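Local coordinates for protein metallophosphoesterase (Sphaerobacter thermophilus, PDB 3RQZ) that probably acts as a zinc-dependent phosphatase of the calcineurin-like metallophosphoesterase superfamily, and binds a pair of zinc ions in its core, at residues Ile9-Ala14 with Leu35-Gly40; His13-Ala18 with Ala223-Gln228; Tyr41-Arg46 with Ala227-Ala232. One frame throughout, in Å; residues are numbered along the deposited sequence.

Interaction 1: Ile9-Ala14 with Leu35-Gly40. With ZN (zinc ion), chain D.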
ATOM      1  N   ILE A   9      -3.771  -3.646  -3.162  1.00 21.03           N
ATOM      2  CA  ILE A   9      -2.634  -2.759  -3.390  1.00 20.64           C
ATOM      3  C   ILE A   9      -2.401  -1.853  -2.192  1.00 20.40           C
ATOM      4  O   ILE A   9      -3.329  -1.565  -1.400  1.00 19.89           O
ATOM      5  CB  ILE A   9      -2.787  -1.856  -4.699  1.00 20.62           C
ATOM      6  CG1 ILE A   9      -4.067  -0.973  -4.640  1.00 22.07           C
ATOM      7  CG2 ILE A   9      -2.720  -2.733  -5.969  1.00 22.45           C
ATOM      8  CD1 ILE A   9      -4.251  -0.019  -5.830  1.00 23.99           C
ATOM      9  N   SER A  10      -1.168  -1.397  -2.066  1.00 19.54           N
ATOM     10  CA  SER A  10      -0.796  -0.489  -1.004  1.00 19.74           C
ATOM     11  C   SER A  10       0.358   0.380  -1.464  1.00 19.96           C
ATOM     12  O   SER A  10       1.139  -0.018  -2.351  1.00 21.16           O
ATOM     13  CB  SER A  10      -0.392  -1.276   0.251  1.00 19.85           C
ATOM     14  OG  SER A  10      -0.263  -0.420   1.374  1.00 21.61           O
ATOM     15  N   ASP A  11       0.463   1.564  -0.865  1.00 19.13           N
ATOM     16  CA  ASP A  11       1.658   2.393  -0.992  1.00 19.68           C
ATOM     17  C   ASP A  11       1.965   2.723  -2.453  1.00 19.35           C
ATOM     18  O   ASP A  11       3.099   2.601  -2.936  1.00 19.54           O
ATOM     19  CB  ASP A  11       2.848   1.751  -0.224  1.00 19.80           C
ATOM     20  CG  ASP A  11       2.545   1.562   1.267  1.00 20.83           C
ATOM     21  OD1 ASP A  11       2.606   2.564   2.026  1.00 21.79           O
ATOM     22  OD2 ASP A  11       2.228   0.415   1.684  1.00 22.67           O
ATOM     23  N   VAL A  12       0.923   3.149  -3.149  1.00 19.34           N
ATOM     24  CA  VAL A  12       1.042   3.652  -4.507  1.00 19.38           C
ATOM     25  C   VAL A  12       1.977   4.875  -4.536  1.00 19.76           C
ATOM     26  O   VAL A  12       2.829   5.015  -5.424  1.00 20.90           O
ATOM     27  CB  VAL A  12      -0.359   3.966  -5.088  1.00 18.14           C
ATOM     28  CG1 VAL A  12      -0.226   4.697  -6.444  1.00 18.44           C
ATOM     29  CG2 VAL A  12      -1.173   2.640  -5.213  1.00 17.18           C
ATOM     30  N   HIS A  13       1.841   5.754  -3.551  1.00 20.33           N
ATOM     31  CA  HIS A  13       2.772   6.862  -3.423  1.00 19.63           C
ATOM     32  C   HIS A  13       2.919   7.627  -4.726  1.00 20.40           C
ATOM     33  O   HIS A  13       4.032   7.877  -5.194  1.00 20.44           O
ATOM     34  CB  HIS A  13       4.136   6.388  -2.863  1.00 20.56           C
ATOM     35  CG  HIS A  13       4.125   6.196  -1.374  1.00 19.75           C
ATOM     36  ND1 HIS A  13       3.778   7.207  -0.503  1.00 20.67           N
ATOM     37  CD2 HIS A  13       4.382   5.108  -0.608  1.00 18.72           C
ATOM     38  CE1 HIS A  13       3.841   6.754   0.741  1.00 21.53           C
ATOM     39  NE2 HIS A  13       4.193   5.479   0.703  1.00 19.67           N
ATOM     40  N   ALA A  14       1.778   7.969  -5.329  1.00 20.06           N
ATOM     41  CA  ALA A  14       1.751   8.895  -6.437  1.00 20.81           C
ATOM     42  C   ALA A  14       2.577   8.404  -7.639  1.00 21.70           C
ATOM     43  O   ALA A  14       2.986   9.187  -8.491  1.00 22.51           O
ATOM     44  CB  ALA A  14       2.224  10.302  -5.927  1.00 20.94           C
ATOM     45  N   LEU A  35      -4.795  -0.035   0.513  1.00 20.77           N
ATOM     46  CA  LEU A  35      -4.381   0.077   1.892  1.00 21.07           C
ATOM     47  C   LEU A  35      -3.725   1.417   2.224  1.00 20.55           C
ATOM     48  O   LEU A  35      -3.078   1.556   3.257  1.00 20.69           O
ATOM     49  CB  LEU A  35      -3.458  -1.112   2.245  1.00 21.42           C
ATOM     50  CG  LEU A  35      -4.122  -2.436   2.588  1.00 24.19           C
ATOM     51  CD1 LEU A  35      -5.187  -2.861   1.570  1.00 24.24           C
ATOM     52  CD2 LEU A  35      -3.054  -3.593   2.808  1.00 27.50           C
ATOM     53  N   GLY A  36      -3.917   2.426   1.382  1.00 20.84           N
ATOM     54  CA  GLY A  36      -3.495   3.776   1.763  1.00 20.85           C
ATOM     55  C   GLY A  36      -2.116   4.143   1.272  1.00 20.85           C
ATOM     56  O   GLY A  36      -1.447   3.335   0.587  1.00 20.58           O
ATOM     57  N   ASP A  37      -1.681   5.359   1.632  1.00 20.66           N
ATOM     58  CA  ASP A  37      -0.500   5.977   1.033  1.00 20.53           C
ATOM     59  C   ASP A  37      -0.592   6.013  -0.505  1.00 20.27           C
ATOM     60  O   ASP A  37       0.312   5.576  -1.220  1.00 20.32           O
ATOM     61  CB  ASP A  37       0.804   5.312   1.505  1.00 20.27           C
ATOM     62  CG  ASP A  37       1.275   5.835   2.854  1.00 20.97           C
ATOM     63  OD1 ASP A  37       0.594   6.685   3.477  1.00 23.31           O
ATOM     64  OD2 ASP A  37       2.327   5.388   3.314  1.00 24.15           O
ATOM     65  N   ILE A  38      -1.707   6.568  -0.982  1.00 20.03           N
ATOM     66  CA  ILE A  38      -1.910   6.892  -2.369  1.00 19.97           C
ATOM     67  C   ILE A  38      -0.962   8.017  -2.843  1.00 20.23           C
ATOM     68  O   ILE A  38      -0.592   8.066  -4.009  1.00 20.36           O
ATOM     69  CB  ILE A  38      -3.365   7.350  -2.562  1.00 20.13           C
ATOM     70  CG1 ILE A  38      -4.336   6.346  -1.900  1.00 22.19           C
ATOM     71  CG2 ILE A  38      -3.690   7.492  -4.011  1.00 21.97           C
ATOM     72  CD1 ILE A  38      -5.838   6.795  -1.905  1.00 23.10           C
ATOM     73  N   VAL A  39      -0.604   8.934  -1.939  1.00 20.55           N
ATOM     74  CA  VAL A  39       0.208  10.100  -2.308  1.00 20.66           C
ATOM     75  C   VAL A  39       1.471  10.098  -1.482  1.00 21.41           C
ATOM     76  O   VAL A  39       1.632   9.258  -0.581  1.00 22.19           O
ATOM     77  CB  VAL A  39      -0.554  11.458  -2.089  1.00 20.45           C
ATOM     78  CG1 VAL A  39      -1.878  11.509  -2.896  1.00 21.54           C
ATOM     79  CG2 VAL A  39      -0.839  11.682  -0.578  1.00 19.69           C
ATOM     80  N   GLY A  40       2.344  11.061  -1.767  1.00 22.05           N
ATOM     81  CA  GLY A  40       3.632  11.204  -1.079  1.00 22.76           C
ATOM     82  C   GLY A  40       4.735  10.603  -1.920  1.00 23.11           C
ATOM     83  O   GLY A  40       4.536   9.534  -2.528  1.00 23.51           O
TER
HETATM   84 ZN    ZN D 301       3.992   4.164   2.488  1.00 29.84          ZN
HETATM   85  O   HOH W   1       5.690   5.401   3.750  1.00 26.74           O
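Asp11, His13 and Asp37 meet at a zinc ion in a buried contact between two loops. One loop follows strand 6-9, the other strand 31-34. These strands are neighbours in one sheet, and both loops leave the same end of it. Asp11 OD1, His13 NE2 and Asp37 OD2 each bind the zinc at 2.2 Å. Water 1 lies 2.5 Å from the zinc, and His152 completes the site. The two aspartates run side by side with their carboxylate planes 75° apart. Asp37 also takes part in a second zinc site with His150, and its OD1 accepts from His65 N. Backbone bonds hold the loops in register. Asp11 N donates to Gly36 O at 3.0 Å, and His13 N to Asp37 O at 2.8 Å. His13 ND1 donates to Val39 O at 3.0 Å, from above the plane of that carbonyl. With NE2 on the zinc, the ring is held at both nitrogens. Ser10 is second shell. Its OG, anti to the backbone N (chi1 -169°), donates to Asp11 OD2 at 2.6 Å from above the carboxylate plane and rests against Leu35 CB. An alanine here removes this donor, and Asp11 OD2, left with His150 N, would probably be held less firmly. The Asp-Val-His and Gly-Asp pieces are signature motifs of the metallophosphoesterase dinuclear metal site.

Interaction 2: His13-Ala18 with Ala223-Gln228. With ZN (zinc ion), chain D.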
ATOM      1  N   HIS A  13       1.841   5.754  -3.551  1.00 20.33           N
ATOM      2  CA  HIS A  13       2.772   6.862  -3.423  1.00 19.63           C
ATOM      3  C   HIS A  13       2.919   7.627  -4.726  1.00 20.40           C
ATOM      4  O   HIS A  13       4.032   7.877  -5.194  1.00 20.44           O
ATOM      5  CB  HIS A  13       4.136   6.388  -2.863  1.00 20.56           C
ATOM      6  CG  HIS A  13       4.125   6.196  -1.374  1.00 19.75           C
ATOM      7  ND1 HIS A  13       3.778   7.207  -0.503  1.00 20.67           N
ATOM      8  CD2 HIS A  13       4.382   5.108  -0.608  1.00 18.72           C
ATOM      9  CE1 HIS A  13       3.841   6.754   0.741  1.00 21.53           C
ATOM     10  NE2 HIS A  13       4.193   5.479   0.703  1.00 19.67           N
ATOM     11  N   ALA A  14       1.778   7.969  -5.329  1.00 20.06           N
ATOM     12  CA  ALA A  14       1.751   8.895  -6.437  1.00 20.81           C
ATOM     13  C   ALA A  14       2.577   8.404  -7.639  1.00 21.70           C
ATOM     14  O   ALA A  14       2.986   9.187  -8.491  1.00 22.51           O
ATOM     15  CB  ALA A  14       2.224  10.302  -5.927  1.00 20.94           C
ATOM     16  N   ASN A  15       2.804   7.094  -7.705  1.00 21.32           N
ATOM     17  CA  ASN A  15       3.550   6.499  -8.809  1.00 21.79           C
ATOM     18  C   ASN A  15       2.539   5.930  -9.830  1.00 21.09           C
ATOM     19  O   ASN A  15       2.173   4.754  -9.793  1.00 20.99           O
ATOM     20  CB  ASN A  15       4.526   5.434  -8.274  1.00 21.67           C
ATOM     21  CG  ASN A  15       5.559   4.972  -9.316  1.00 23.14           C
ATOM     22  OD1 ASN A  15       5.362   5.078 -10.536  1.00 23.56           O
ATOM     23  ND2 ASN A  15       6.676   4.470  -8.822  1.00 23.75           N
ATOM     24  N   LEU A  16       2.085   6.807 -10.716  1.00 21.06           N
ATOM     25  CA  LEU A  16       1.035   6.498 -11.698  1.00 22.22           C
ATOM     26  C   LEU A  16       1.506   5.436 -12.676  1.00 22.59           C
ATOM     27  O   LEU A  16       0.751   4.529 -13.014  1.00 22.96           O
ATOM     28  CB  LEU A  16       0.607   7.770 -12.472  1.00 22.34           C
ATOM     29  CG  LEU A  16      -0.464   7.621 -13.583  1.00 23.73           C
ATOM     30  CD1 LEU A  16      -1.756   7.047 -13.042  1.00 27.68           C
ATOM     31  CD2 LEU A  16      -0.720   8.942 -14.265  1.00 25.65           C
ATOM     32  N   VAL A  17       2.765   5.519 -13.090  1.00 22.61           N
ATOM     33  CA  VAL A  17       3.294   4.558 -14.052  1.00 23.41           C
ATOM     34  C   VAL A  17       3.250   3.146 -13.406  1.00 23.45           C
ATOM     35  O   VAL A  17       2.826   2.194 -14.046  1.00 23.99           O
ATOM     36  CB  VAL A  17       4.706   4.931 -14.496  1.00 23.14           C
ATOM     37  CG1 VAL A  17       5.300   3.898 -15.454  1.00 25.88           C
ATOM     38  CG2 VAL A  17       4.681   6.337 -15.157  1.00 25.86           C
ATOM     39  N   ALA A  18       3.684   3.032 -12.150  1.00 22.51           N
ATOM     40  CA  ALA A  18       3.687   1.744 -11.475  1.00 22.27           C
ATOM     41  C   ALA A  18       2.240   1.267 -11.248  1.00 22.22           C
ATOM     42  O   ALA A  18       1.946   0.098 -11.432  1.00 21.76           O
ATOM     43  CB  ALA A  18       4.452   1.824 -10.129  1.00 22.03           C
ATOM     44  N   ALA A 223      12.106   4.714 -15.411  1.00 31.40           N
ATOM     45  CA  ALA A 223      12.642   5.891 -16.101  1.00 32.15           C
ATOM     46  C   ALA A 223      11.582   6.974 -16.289  1.00 32.11           C
ATOM     47  O   ALA A 223      11.884   8.167 -16.189  1.00 32.28           O
ATOM     48  CB  ALA A 223      13.229   5.506 -17.465  1.00 32.63           C
ATOM     49  N   ASP A 224      10.346   6.556 -16.555  1.00 31.94           N
ATOM     50  CA  ASP A 224       9.265   7.518 -16.832  1.00 32.48           C
ATOM     51  C   ASP A 224       8.823   8.231 -15.541  1.00 31.44           C
ATOM     52  O   ASP A 224       8.630   9.456 -15.524  1.00 32.24           O
ATOM     53  CB  ASP A 224       8.056   6.831 -17.487  1.00 33.42           C
ATOM     54  CG  ASP A 224       8.323   6.366 -18.920  1.00 35.86           C
ATOM     55  OD1 ASP A 224       9.436   6.569 -19.454  1.00 38.24           O
ATOM     56  OD2 ASP A 224       7.382   5.778 -19.507  1.00 37.56           O
ATOM     57  N   THR A 225       8.666   7.471 -14.460  1.00 30.23           N
ATOM     58  CA  THR A 225       8.352   8.070 -13.158  1.00 28.92           C
ATOM     59  C   THR A 225       9.509   8.995 -12.747  1.00 29.40           C
ATOM     60  O   THR A 225       9.292  10.116 -12.283  1.00 28.80           O
ATOM     61  CB  THR A 225       8.108   6.997 -12.097  1.00 28.31           C
ATOM     62  OG1 THR A 225       6.880   6.335 -12.395  1.00 28.67           O
ATOM     63  CG2 THR A 225       8.015   7.600 -10.698  1.00 27.72           C
ATOM     64  N   GLN A 226      10.735   8.510 -12.925  1.00 29.38           N
ATOM     65  CA  GLN A 226      11.921   9.299 -12.618  1.00 30.32           C
ATOM     66  C   GLN A 226      11.955  10.612 -13.420  1.00 30.37           C
ATOM     67  O   GLN A 226      12.192  11.670 -12.846  1.00 31.06           O
ATOM     68  CB  GLN A 226      13.188   8.474 -12.822  1.00 30.91           C
ATOM     69  CG  GLN A 226      13.411   7.408 -11.735  1.00 31.92           C
ATOM     70  CD  GLN A 226      14.745   6.704 -11.955  1.00 31.77           C
ATOM     71  OE1 GLN A 226      15.113   6.447 -13.093  1.00 30.98           O
ATOM     72  NE2 GLN A 226      15.467   6.407 -10.875  1.00 30.23           N
ATOM     73  N   ALA A 227      11.654  10.547 -14.715  1.00 30.58           N
ATOM     74  CA  ALA A 227      11.554  11.749 -15.561  1.00 30.89           C
ATOM     75  C   ALA A 227      10.504  12.744 -15.038  1.00 30.58           C
ATOM     76  O   ALA A 227      10.739  13.966 -14.988  1.00 29.82           O
ATOM     77  CB  ALA A 227      11.243  11.365 -17.000  1.00 31.91           C
ATOM     78  N   GLN A 228       9.354  12.215 -14.652  1.00 29.82           N
ATOM     79  CA  GLN A 228       8.266  13.029 -14.152  1.00 30.03           C
ATOM     80  C   GLN A 228       8.650  13.679 -12.818  1.00 30.18           C
ATOM     81  O   GLN A 228       8.266  14.806 -12.556  1.00 30.99           O
ATOM     82  CB  GLN A 228       7.004  12.171 -13.949  1.00 29.02           C
ATOM     83  CG  GLN A 228       6.382  11.630 -15.231  1.00 29.29           C
ATOM     84  CD  GLN A 228       5.284  10.608 -14.967  1.00 30.36           C
ATOM     85  OE1 GLN A 228       5.016  10.215 -13.813  1.00 29.33           O
ATOM     86  NE2 GLN A 228       4.632  10.169 -16.041  1.00 32.24           N
TER
HETATM   87 ZN    ZN D 301       3.992   4.164   2.488  1.00 29.84          ZN
HETATM   88  O   HOH W   2       4.463   8.056 -12.130  1.00 24.55           O
HETATM   89  O   HOH W   1       5.690   5.401   3.750  1.00 26.74           O
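Asn15 CG lies anti to the backbone N (chi1 -168°), while Thr225 OG1 sits beside its own backbone N (chi1 -70°). With the side chains crossing at about a right angle, Thr225 OG1 donates to Asn15 OD1 at 2.7 Å. Asn15 is the N-cap of helix 16-26, and the same OD1 takes the capping bond from Ala18 N at 3.1 Å. The two donors come from opposite faces of the amide plane, so OD1 is gripped between the helix start and helix 222-232. The nearby helix N-terminus may polarise this oxygen. The other end of the amide is held too: Asn15 ND2 donates to Gly192 O and Tyr220 OH. Together these bonds fix the flat group against rotation. Water 2 makes a second bridge. It accepts from Val17 N in the first turn of helix 16-26, and donates to Thr225 OG1 and to Gln228 OE1, the latter at 2.8 Å. Thr225 OG1 therefore donates to the amide and accepts from the water. Leu242 of helix 236-244 touches both Asn15 and Thr225. Val17 supplies the apolar part, its side chain sliding past Thr225 in the opposite direction. Val17 CB comes within 3.3 Å of Thr225 OG1. Val17 CG2 reaches Gln228 NE2 at 3.9 Å.

Interaction 3: Tyr41-Arg46 with Ala227-Ala232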
ATOM      1  N   TYR A  41       5.883  11.278  -1.984  1.00 23.13           N
ATOM      2  CA  TYR A  41       7.064  10.802  -2.736  1.00 24.76           C
ATOM      3  C   TYR A  41       6.962  10.917  -4.264  1.00 25.43           C
ATOM      4  O   TYR A  41       7.828  11.513  -4.891  1.00 26.91           O
ATOM      5  CB  TYR A  41       7.432   9.337  -2.390  1.00 24.55           C
ATOM      6  CG  TYR A  41       7.707   9.041  -0.941  1.00 27.14           C
ATOM      7  CD1 TYR A  41       8.568   9.840  -0.200  1.00 28.76           C
ATOM      8  CD2 TYR A  41       7.093   7.959  -0.306  1.00 28.26           C
ATOM      9  CE1 TYR A  41       8.828   9.571   1.128  1.00 32.38           C
ATOM     10  CE2 TYR A  41       7.351   7.668   1.035  1.00 30.51           C
ATOM     11  CZ  TYR A  41       8.217   8.484   1.738  1.00 33.37           C
ATOM     12  OH  TYR A  41       8.493   8.236   3.056  1.00 36.34           O
ATOM     13  N   GLY A  42       5.919  10.344  -4.865  1.00 25.04           N
ATOM     14  CA  GLY A  42       5.833  10.267  -6.331  1.00 24.41           C
ATOM     15  C   GLY A  42       5.289  11.518  -7.023  1.00 24.57           C
ATOM     16  O   GLY A  42       4.778  12.422  -6.368  1.00 24.61           O
ATOM     17  N   PRO A  43       5.412  11.573  -8.364  1.00 24.67           N
ATOM     18  CA  PRO A  43       5.086  12.754  -9.173  1.00 24.96           C
ATOM     19  C   PRO A  43       3.630  12.936  -9.584  1.00 24.36           C
ATOM     20  O   PRO A  43       3.298  13.960 -10.187  1.00 24.81           O
ATOM     21  CB  PRO A  43       5.934  12.533 -10.444  1.00 25.02           C
ATOM     22  CG  PRO A  43       5.899  11.036 -10.604  1.00 25.60           C
ATOM     23  CD  PRO A  43       5.904  10.455  -9.199  1.00 23.80           C
ATOM     24  N   ARG A  44       2.765  11.969  -9.279  1.00 24.19           N
ATOM     25  CA  ARG A  44       1.392  12.037  -9.798  1.00 23.91           C
ATOM     26  C   ARG A  44       0.344  11.818  -8.715  1.00 22.78           C
ATOM     27  O   ARG A  44      -0.490  10.909  -8.837  1.00 22.60           O
ATOM     28  CB  ARG A  44       1.185  11.048 -10.979  1.00 23.47           C
ATOM     29  CG  ARG A  44       1.970  11.374 -12.288  1.00 25.63           C
ATOM     30  CD  ARG A  44       1.494  12.669 -12.968  1.00 27.09           C
ATOM     31  NE  ARG A  44       2.253  13.011 -14.188  1.00 28.10           N
ATOM     32  CZ  ARG A  44       3.294  13.834 -14.236  1.00 28.54           C
ATOM     33  NH1 ARG A  44       3.756  14.390 -13.118  1.00 29.00           N
ATOM     34  NH2 ARG A  44       3.898  14.082 -15.408  1.00 27.19           N
ATOM     35  N   PRO A  45       0.368  12.641  -7.647  1.00 23.03           N
ATOM     36  CA  PRO A  45      -0.623  12.397  -6.577  1.00 22.43           C
ATOM     37  C   PRO A  45      -2.081  12.580  -6.997  1.00 22.82           C
ATOM     38  O   PRO A  45      -2.930  11.768  -6.579  1.00 22.21           O
ATOM     39  CB  PRO A  45      -0.217  13.386  -5.467  1.00 22.55           C
ATOM     40  CG  PRO A  45       0.612  14.456  -6.211  1.00 23.57           C
ATOM     41  CD  PRO A  45       1.317  13.711  -7.292  1.00 22.92           C
ATOM     42  N   ARG A  46      -2.398  13.591  -7.818  1.00 23.00           N
ATOM     43  CA  ARG A  46      -3.802  13.794  -8.198  1.00 24.22           C
ATOM     44  C   ARG A  46      -4.333  12.598  -8.965  1.00 23.74           C
ATOM     45  O   ARG A  46      -5.417  12.085  -8.677  1.00 23.47           O
ATOM     46  CB  ARG A  46      -3.973  15.054  -9.047  1.00 24.90           C
ATOM     47  CG  ARG A  46      -3.790  16.325  -8.251  1.00 29.08           C
ATOM     48  CD  ARG A  46      -4.246  17.560  -9.072  1.00 38.38           C
ATOM     49  NE  ARG A  46      -3.402  17.715 -10.252  1.00 44.79           N
ATOM     50  CZ  ARG A  46      -2.263  18.412 -10.288  1.00 51.11           C
ATOM     51  NH1 ARG A  46      -1.835  19.067  -9.210  1.00 53.07           N
ATOM     52  NH2 ARG A  46      -1.553  18.476 -11.413  1.00 53.45           N
ATOM     53  N   ALA A 227      11.654  10.547 -14.715  1.00 30.58           N
ATOM     54  CA  ALA A 227      11.554  11.749 -15.561  1.00 30.89           C
ATOM     55  C   ALA A 227      10.504  12.744 -15.038  1.00 30.58           C
ATOM     56  O   ALA A 227      10.739  13.966 -14.988  1.00 29.82           O
ATOM     57  CB  ALA A 227      11.243  11.365 -17.000  1.00 31.91           C
ATOM     58  N   GLN A 228       9.354  12.215 -14.652  1.00 29.82           N
ATOM     59  CA  GLN A 228       8.266  13.029 -14.152  1.00 30.03           C
ATOM     60  C   GLN A 228       8.650  13.679 -12.818  1.00 30.18           C
ATOM     61  O   GLN A 228       8.266  14.806 -12.556  1.00 30.99           O
ATOM     62  CB  GLN A 228       7.004  12.171 -13.949  1.00 29.02           C
ATOM     63  CG  GLN A 228       6.382  11.630 -15.231  1.00 29.29           C
ATOM     64  CD  GLN A 228       5.284  10.608 -14.967  1.00 30.36           C
ATOM     65  OE1 GLN A 228       5.016  10.215 -13.813  1.00 29.33           O
ATOM     66  NE2 GLN A 228       4.632  10.169 -16.041  1.00 32.24           N
HETATM   67  N   MSE A 229       9.359  12.945 -11.966  1.00 30.04           N
HETATM   68  CA  MSE A 229       9.853  13.514 -10.700  1.00 30.78           C
HETATM   69  C   MSE A 229      10.884  14.618 -10.917  1.00 32.28           C
HETATM   70  O   MSE A 229      10.816  15.662 -10.268  1.00 32.80           O
HETATM   71  CB  MSE A 229      10.434  12.437  -9.786  1.00 30.60           C
HETATM   72  CG  MSE A 229       9.377  11.432  -9.267  1.00 28.78           C
HETATM   73 SE   MSE A 229      10.181   9.933  -8.347  0.75 27.70          SE
HETATM   74  CE  MSE A 229      10.731  10.900  -6.750  1.00 30.16           C
ATOM     75  N   ARG A 230      11.824  14.400 -11.838  1.00 33.35           N
ATOM     76  CA  ARG A 230      12.826  15.417 -12.141  1.00 34.68           C
ATOM     77  C   ARG A 230      12.187  16.663 -12.747  1.00 35.70           C
ATOM     78  O   ARG A 230      12.629  17.783 -12.473  1.00 35.18           O
ATOM     79  CB  ARG A 230      13.929  14.855 -13.056  1.00 34.98           C
ATOM     80  CG  ARG A 230      14.736  13.717 -12.391  1.00 34.13           C
ATOM     81  CD  ARG A 230      16.018  13.423 -13.149  1.00 35.35           C
ATOM     82  NE  ARG A 230      16.863  12.515 -12.369  1.00 36.17           N
ATOM     83  CZ  ARG A 230      17.076  11.232 -12.654  1.00 35.79           C
ATOM     84  NH1 ARG A 230      17.844  10.526 -11.848  1.00 36.32           N
ATOM     85  NH2 ARG A 230      16.535  10.645 -13.729  1.00 35.28           N
ATOM     86  N   GLU A 231      11.149  16.459 -13.560  1.00 36.29           N
ATOM     87  CA  GLU A 231      10.396  17.566 -14.138  1.00 37.84           C
ATOM     88  C   GLU A 231       9.727  18.402 -13.041  1.00 37.98           C
ATOM     89  O   GLU A 231       9.699  19.628 -13.135  1.00 38.56           O
ATOM     90  CB  GLU A 231       9.343  17.051 -15.133  1.00 38.34           C
ATOM     91  CG  GLU A 231       8.570  18.162 -15.876  1.00 42.44           C
ATOM     92  CD  GLU A 231       9.484  19.207 -16.522  1.00 46.95           C
ATOM     93  OE1 GLU A 231      10.351  18.833 -17.349  1.00 47.89           O
ATOM     94  OE2 GLU A 231       9.335  20.415 -16.211  1.00 51.33           O
ATOM     95  N   ALA A 232       9.208  17.739 -12.005  1.00 37.55           N
ATOM     96  CA  ALA A 232       8.559  18.424 -10.878  1.00 37.97           C
ATOM     97  C   ALA A 232       9.560  19.084  -9.908  1.00 38.61           C
ATOM     98  O   ALA A 232       9.158  19.825  -9.018  1.00 39.21           O
ATOM     99  CB  ALA A 232       7.613  17.459 -10.112  1.00 37.72           C
TER
HETATM  100  O   HOH W   3       6.197  16.107 -13.334  1.00 34.43           O
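Arg44 and Gln228 form an offset stack, with guanidinium and amide planes only 14° apart. Gln228 CD lies over one face of the guanidinium, displaced toward its rim. Gln228 CG sits over the same group, 3.5 Å from Arg44 NH2. Pro43 packs beside this pair. Its CG touches Gln228 OE1 at 3.4 Å, and its CD meets Met229 CG at 3.6 Å. Met229, a selenomethionine here, bends at chi3 (72°), which places CE against Tyr41 O at 3.5 Å. No direct hydrogen bond joins the two segments; water 3 provides a bridge. It accepts from Arg44 NH1 and donates to Gln228 O at 2.6 Å. NH1 also donates to Pro43 O, which lies near the guanidinium plane, and this pair of bonds holds the group flat against Gln228. Farther out, Leu238 of helix 236-244 backs both Met229 and Tyr41, whose ring meets those of His13 and His65. Helix 222-232 is thus laid over the turn that leads from the zinc-binding loop into helix 45-55, with Arg44 at the N-cap position. The contact joins a C-terminal helix to a loop-to-helix turn of the metallophosphoesterase fold.

Interaction 1 is the core contact, fully buried near the centre of the chain. Interactions 2 and 3 lie farther out and are partly buried. Their chemistry follows this. Metal bonds and direct backbone bonds dominate 9-14 with 35-40. The outer two rely on side chains and bridging waters: 13-18 with 223-228 has one direct hydrogen bond, and 41-46 with 227-232 has stacking and apolar packing with a water bridge. Both outer contacts use helix 222-232 and share Gln228. Segment 13-18 begins at the zinc ligand His13, and Tyr41 of interaction 3 packs against that ring. A probable hydrogen bond from Arg44 N to Ala14 O ties interactions 1 and 2 to interaction 3.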